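Local coordinates for sugar fermentation stimulation protein homolog (Pyrococcus furiosus, PDB 4DAV) that probably binds DNA, joining an N-terminal OB-type domain to a domain of the PD-(D/E)XK nuclease-like clan, at residues E131-V136 against A170-I175; K125-V130 against D166-M171. The protein carries 1 engineered substitution. All coordinates share one frame; numbering follows the deposited sequence.

In the fold
Both contacts lie along a single pair of neighbouring parallel strands, 127-139 and 170-176, in the mixed sheet of the domain assigned to the PD-(D/E)XK clan. Interaction 2 (125-130 with 166-171) is where the pair begins, near the protein surface; interaction 1 (131-136 with 170-175) continues it into the buried centre, their centres about 15 Å apart. Ala170 and Met171 belong to both, and Val173 CG2 packs on Val130 CG1 at 3.7 Å where they meet. Between the two strands the chain makes strand 142-145 and helix 151-165. The inner contact also lies nearer the bound nucleic acid, its nearest atom about 5 Å away against about 10 Å for the outer one.

Interaction 1. Residues E131-V136 against A170-I175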
loop_
_atom_site.group_PDB
_atom_site.type_symbol
_atom_site.label_atom_id
_atom_site.label_comp_id
_atom_site.label_asym_id
_atom_site.label_seq_id
_atom_site.Cartn_x
_atom_site.Cartn_y
_atom_site.Cartn_z
ATOM N N GLU A 131 -4.843 10.288 0.665
ATOM C CA GLU A 131 -5.236 8.933 1.031
ATOM C C GLU A 131 -4.373 7.964 0.223
ATOM O O GLU A 131 -4.154 8.191 -0.970
ATOM C CB GLU A 131 -6.710 8.709 0.698
ATOM C CG GLU A 131 -7.244 7.307 1.020
ATOM C CD GLU A 131 -7.612 7.110 2.483
ATOM O OE1 GLU A 131 -7.232 7.945 3.328
ATOM O OE2 GLU A 131 -8.286 6.104 2.789
ATOM N N THR A 132 -3.869 6.911 0.877
ATOM C CA THR A 132 -3.072 5.880 0.210
ATOM C C THR A 132 -3.848 4.585 0.102
ATOM O O THR A 132 -4.691 4.293 0.944
ATOM C CB THR A 132 -1.769 5.571 0.962
ATOM O OG1 THR A 132 -2.073 5.139 2.293
ATOM C CG2 THR A 132 -0.849 6.799 0.985
ATOM N N LYS A 133 -3.561 3.818 -0.947
ATOM C CA LYS A 133 -4.117 2.476 -1.101
ATOM C C LYS A 133 -3.091 1.485 -1.653
ATOM O O LYS A 133 -2.254 1.824 -2.483
ATOM C CB LYS A 133 -5.378 2.496 -1.970
ATOM C CG LYS A 133 -6.585 3.248 -1.355
ATOM C CD LYS A 133 -7.137 2.574 -0.091
ATOM C CE LYS A 133 -8.193 3.444 0.588
ATOM N NZ LYS A 133 -8.893 2.751 1.712
ATOM N N SER A 134 -3.170 0.256 -1.153
ATOM C CA SER A 134 -2.256 -0.818 -1.525
ATOM C C SER A 134 -2.669 -1.341 -2.880
ATOM O O SER A 134 -3.809 -1.710 -3.054
ATOM C CB SER A 134 -2.328 -1.960 -0.495
ATOM O OG SER A 134 -1.565 -3.090 -0.908
ATOM N N ALA A 135 -1.751 -1.363 -3.837
ATOM C CA ALA A 135 -2.036 -1.948 -5.142
ATOM C C ALA A 135 -1.042 -3.049 -5.410
ATOM O O ALA A 135 -0.030 -2.832 -6.078
ATOM C CB ALA A 135 -1.976 -0.892 -6.237
ATOM N N VAL A 136 -1.322 -4.233 -4.874
ATOM C CA VAL A 136 -0.418 -5.377 -5.043
ATOM C C VAL A 136 -1.059 -6.533 -5.823
ATOM O O VAL A 136 -0.473 -7.605 -5.931
ATOM C CB VAL A 136 0.184 -5.855 -3.677
ATOM C CG1 VAL A 136 1.083 -4.770 -3.101
ATOM C CG2 VAL A 136 -0.904 -6.243 -2.688
ATOM N N ALA A 170 -7.393 17.308 -2.677
ATOM C CA ALA A 170 -7.535 15.913 -2.268
ATOM C C ALA A 170 -6.793 14.984 -3.242
ATOM O O ALA A 170 -7.031 15.032 -4.451
ATOM C CB ALA A 170 -9.011 15.542 -2.202
ATOM N N MET A 171 -5.898 14.151 -2.706
ATOM C CA MET A 171 -5.066 13.248 -3.511
ATOM C C MET A 171 -5.254 11.790 -3.079
ATOM O O MET A 171 -5.585 11.507 -1.925
ATOM C CB MET A 171 -3.584 13.638 -3.398
ATOM C CG MET A 171 -2.683 12.977 -4.447
ATOM S SD MET A 171 -0.906 13.297 -4.301
ATOM C CE MET A 171 -0.841 15.083 -4.196
ATOM N N ILE A 172 -5.053 10.868 -4.016
ATOM C CA ILE A 172 -5.021 9.447 -3.696
ATOM C C ILE A 172 -3.801 8.798 -4.351
ATOM O O ILE A 172 -3.609 8.897 -5.567
ATOM C CB ILE A 172 -6.333 8.739 -4.086
ATOM C CG1 ILE A 172 -6.296 7.266 -3.663
ATOM C CG2 ILE A 172 -6.589 8.867 -5.571
ATOM C CD1 ILE A 172 -7.652 6.612 -3.634
ATOM N N VAL A 173 -2.978 8.153 -3.525
ATOM C CA VAL A 173 -1.720 7.541 -3.952
ATOM C C VAL A 173 -1.786 6.017 -3.853
ATOM O O VAL A 173 -1.824 5.461 -2.754
ATOM C CB VAL A 173 -0.552 8.029 -3.074
ATOM C CG1 VAL A 173 0.753 7.412 -3.533
ATOM C CG2 VAL A 173 -0.467 9.547 -3.097
ATOM N N PHE A 174 -1.789 5.342 -5.000
ATOM C CA PHE A 174 -1.784 3.886 -5.019
ATOM C C PHE A 174 -0.352 3.396 -4.854
ATOM O O PHE A 174 0.534 3.794 -5.600
ATOM C CB PHE A 174 -2.432 3.354 -6.301
ATOM C CG PHE A 174 -3.921 3.567 -6.348
ATOM C CD1 PHE A 174 -4.761 2.824 -5.533
ATOM C CD2 PHE A 174 -4.481 4.537 -7.178
ATOM C CE1 PHE A 174 -6.124 3.022 -5.540
ATOM C CE2 PHE A 174 -5.859 4.742 -7.200
ATOM C CZ PHE A 174 -6.679 3.983 -6.378
ATOM N N ILE A 175 -0.109 2.571 -3.839
ATOM C CA ILE A 175 1.230 2.038 -3.621
ATOM C C ILE A 175 1.344 0.719 -4.373
ATOM O O ILE A 175 0.790 -0.304 -3.958
ATOM C CB ILE A 175 1.553 1.826 -2.137
ATOM C CG1 ILE A 175 1.168 3.052 -1.307
ATOM C CG2 ILE A 175 3.041 1.522 -1.965
ATOM C CD1 ILE A 175 1.850 4.322 -1.758
#
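Lys133 O takes the N-H of Ile175 at 2.6 Å, nearly in line with its C=O bond, and also receives a CA-H contact from Phe174. This is a parallel ladder whose first strand carries Glu131-Thr132-Lys133, a sequence that fits the (D/E)XK half of the PD-(D/E)XK signature. Glu131 O is gripped likewise by Val173 N at 2.8 Å and the CA-H of Ile172. In the other direction Met171 O, Val173 O and Ile175 O accept the N-H groups of Glu131, Lys133 and Ala135; the last donor, 2.8 Å from Ile175 O, stands above the carbonyl plane as strand 131-134 gives way to loop. Glu131, Lys133, Ile172 and Phe174 share one face, where the first three touch helix 151-165 and the Phe174 ring meets Phe184 and Tyr145; Thr132, Val173 and Ile175 face helix 81-94. With CG anti to its carbonyl carbon (chi1 -66°) and a bend at chi2 (also -66°), Lys133 swings its amine off strand 170-175, and NZ makes a 3.6 Å salt bridge to Glu131 OE2. Asp118 lies close by: its carboxylate accepts Thr132 N, and its N-H makes a weak bond to Glu131 OE1. The Phe174 ring meets Lys133 obliquely, CD1 lying 3.6 Å from Lys133 CB. Ile172 CG1 sits over one face of that ring, 4.2 Å above its plane and toward the rim.

Interaction 2. Residues K125-V130 against D166-M171; sequences KGEIFV and DGKRAM
At the start of the parallel pair of strands 127-139 and 170-176, in the PD-(D/E)XK-like domain, two hydrogen bonds set the register around Phe129. Its N-H goes to Arg169 O at 3.1 Å, from above the carbonyl plane, and its carbonyl takes Met171 N at 2.7 Å, almost straight on. Arg169 O also approaches the rim of the Phe129 ring almost in the ring plane, nearest CD2. The Arg169 side chain runs across strand 127-130, past Glu127 O and Ile128: CB is 3.5 Å from Glu127 O, and a bend at chi3 (65°) sets one face of the guanidinium against Ile128 CD1, which lies 3.8 Å from its plane, toward the rim. Lys125 CD touches the edge of the same group near NH1, and NH2 forms a salt bridge with Glu207 of strand 207-215. Cut back to an alanine here, the side chain would lose its guanidinium, which is likely to leave Glu207 without its charged mate and Ile128 CD1 uncovered on that side. Val130 and Met171 leave the sheet in the same direction as neighbours, with CG2 of Val130 4.0 Å from CB of Met171. The methionine chain, extended until its bend at chi3 (-51°), ends with CE at an unusually tight 3.3 Å from Ile128 CD1.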
loop_
_atom_site.group_PDB
_atom_site.type_symbol
_atom_site.label_atom_id
_atom_site.label_comp_id
_atom_site.label_asym_id
_atom_site.label_seq_id
_atom_site.Cartn_x
_atom_site.Cartn_y
_atom_site.Cartn_z
ATOM N N LYS A 125 2.289 25.886 -0.900
ATOM C CA LYS A 125 1.043 26.490 -1.377
ATOM C C LYS A 125 -0.016 26.469 -0.266
ATOM O O LYS A 125 -0.312 27.507 0.324
ATOM C CB LYS A 125 0.517 25.786 -2.645
ATOM C CG LYS A 125 1.562 25.552 -3.747
ATOM C CD LYS A 125 2.095 24.112 -3.746
ATOM C CE LYS A 125 3.523 24.029 -4.282
ATOM N NZ LYS A 125 4.174 22.732 -3.958
ATOM N N GLY A 126 -0.557 25.289 0.038
ATOM C CA GLY A 126 -1.603 25.162 1.054
ATOM C C GLY A 126 -1.774 23.759 1.614
ATOM O O GLY A 126 -0.845 22.949 1.605
ATOM N N GLU A 127 -2.983 23.486 2.098
ATOM C CA GLU A 127 -3.319 22.233 2.771
ATOM C C GLU A 127 -3.697 21.174 1.732
ATOM O O GLU A 127 -4.377 21.487 0.757
ATOM C CB GLU A 127 -4.500 22.472 3.727
ATOM C CG GLU A 127 -4.420 21.737 5.056
ATOM C CD GLU A 127 -5.606 22.036 5.963
ATOM O OE1 GLU A 127 -6.744 22.124 5.449
ATOM O OE2 GLU A 127 -5.404 22.174 7.192
ATOM N N ILE A 128 -3.264 19.930 1.941
ATOM C CA ILE A 128 -3.645 18.820 1.050
ATOM C C ILE A 128 -3.967 17.529 1.821
ATOM O O ILE A 128 -3.290 17.176 2.792
ATOM C CB ILE A 128 -2.559 18.543 -0.013
ATOM C CG1 ILE A 128 -3.074 17.542 -1.052
ATOM C CG2 ILE A 128 -1.287 18.040 0.634
ATOM C CD1 ILE A 128 -2.146 17.360 -2.229
ATOM N N PHE A 129 -5.013 16.844 1.366
ATOM C CA PHE A 129 -5.478 15.607 1.969
ATOM C C PHE A 129 -5.066 14.435 1.077
ATOM O O PHE A 129 -5.552 14.309 -0.049
ATOM C CB PHE A 129 -7.002 15.626 2.100
ATOM C CG PHE A 129 -7.516 16.542 3.175
ATOM C CD1 PHE A 129 -8.098 16.024 4.328
ATOM C CD2 PHE A 129 -7.445 17.923 3.030
ATOM C CE1 PHE A 129 -8.591 16.867 5.320
ATOM C CE2 PHE A 129 -7.932 18.769 4.023
ATOM C CZ PHE A 129 -8.506 18.238 5.166
ATOM N N VAL A 130 -4.174 13.583 1.587
ATOM C CA VAL A 130 -3.701 12.414 0.842
ATOM C C VAL A 130 -4.175 11.107 1.474
ATOM O O VAL A 130 -3.950 10.863 2.658
ATOM C CB VAL A 130 -2.173 12.387 0.757
ATOM C CG1 VAL A 130 -1.708 11.171 -0.041
ATOM C CG2 VAL A 130 -1.667 13.672 0.124
ATOM N N ASP A 166 -15.866 20.672 -3.276
ATOM C CA ASP A 166 -16.075 21.791 -2.356
ATOM C C ASP A 166 -14.790 22.592 -2.099
ATOM O O ASP A 166 -14.547 23.029 -0.973
ATOM C CB ASP A 166 -16.669 21.280 -1.032
ATOM C CG ASP A 166 -17.939 20.452 -1.234
ATOM O OD1 ASP A 166 -18.123 19.885 -2.337
ATOM O OD2 ASP A 166 -18.747 20.357 -0.283
ATOM N N GLY A 167 -13.982 22.783 -3.145
ATOM C CA GLY A 167 -12.826 23.682 -3.098
ATOM C C GLY A 167 -11.694 23.302 -2.157
ATOM O O GLY A 167 -11.100 24.179 -1.519
ATOM N N LYS A 168 -11.392 22.005 -2.075
ATOM C CA LYS A 168 -10.282 21.503 -1.253
ATOM C C LYS A 168 -9.370 20.581 -2.071
ATOM O O LYS A 168 -9.840 19.863 -2.955
ATOM C CB LYS A 168 -10.800 20.735 -0.034
ATOM C CG LYS A 168 -11.889 21.439 0.780
ATOM C CD LYS A 168 -11.378 22.693 1.492
ATOM C CE LYS A 168 -10.414 22.375 2.631
ATOM N NZ LYS A 168 -10.051 23.608 3.383
ATOM N N ARG A 169 -8.072 20.610 -1.772
ATOM C CA ARG A 169 -7.105 19.716 -2.409
ATOM C C ARG A 169 -7.205 18.304 -1.810
ATOM O O ARG A 169 -7.110 18.133 -0.587
ATOM C CB ARG A 169 -5.678 20.244 -2.233
ATOM C CG ARG A 169 -5.416 21.605 -2.869
ATOM C CD ARG A 169 -3.921 21.851 -3.039
ATOM N NE ARG A 169 -3.319 20.914 -3.994
ATOM C CZ ARG A 169 -2.017 20.832 -4.270
ATOM N NH1 ARG A 169 -1.139 21.634 -3.668
ATOM N NH2 ARG A 169 -1.585 19.935 -5.156
ATOM N N ALA A 170 -7.393 17.308 -2.677
ATOM C CA ALA A 170 -7.535 15.913 -2.268
ATOM C C ALA A 170 -6.793 14.984 -3.242
ATOM O O ALA A 170 -7.031 15.032 -4.451
ATOM C CB ALA A 170 -9.011 15.542 -2.202
ATOM N N MET A 171 -5.898 14.151 -2.706
ATOM C CA MET A 171 -5.066 13.248 -3.511
ATOM C C MET A 171 -5.254 11.790 -3.079
ATOM O O MET A 171 -5.585 11.507 -1.925
ATOM C CB MET A 171 -3.584 13.638 -3.398
ATOM C CG MET A 171 -2.683 12.977 -4.447
ATOM S SD MET A 171 -0.906 13.297 -4.301
ATOM C CE MET A 171 -0.841 15.083 -4.196
#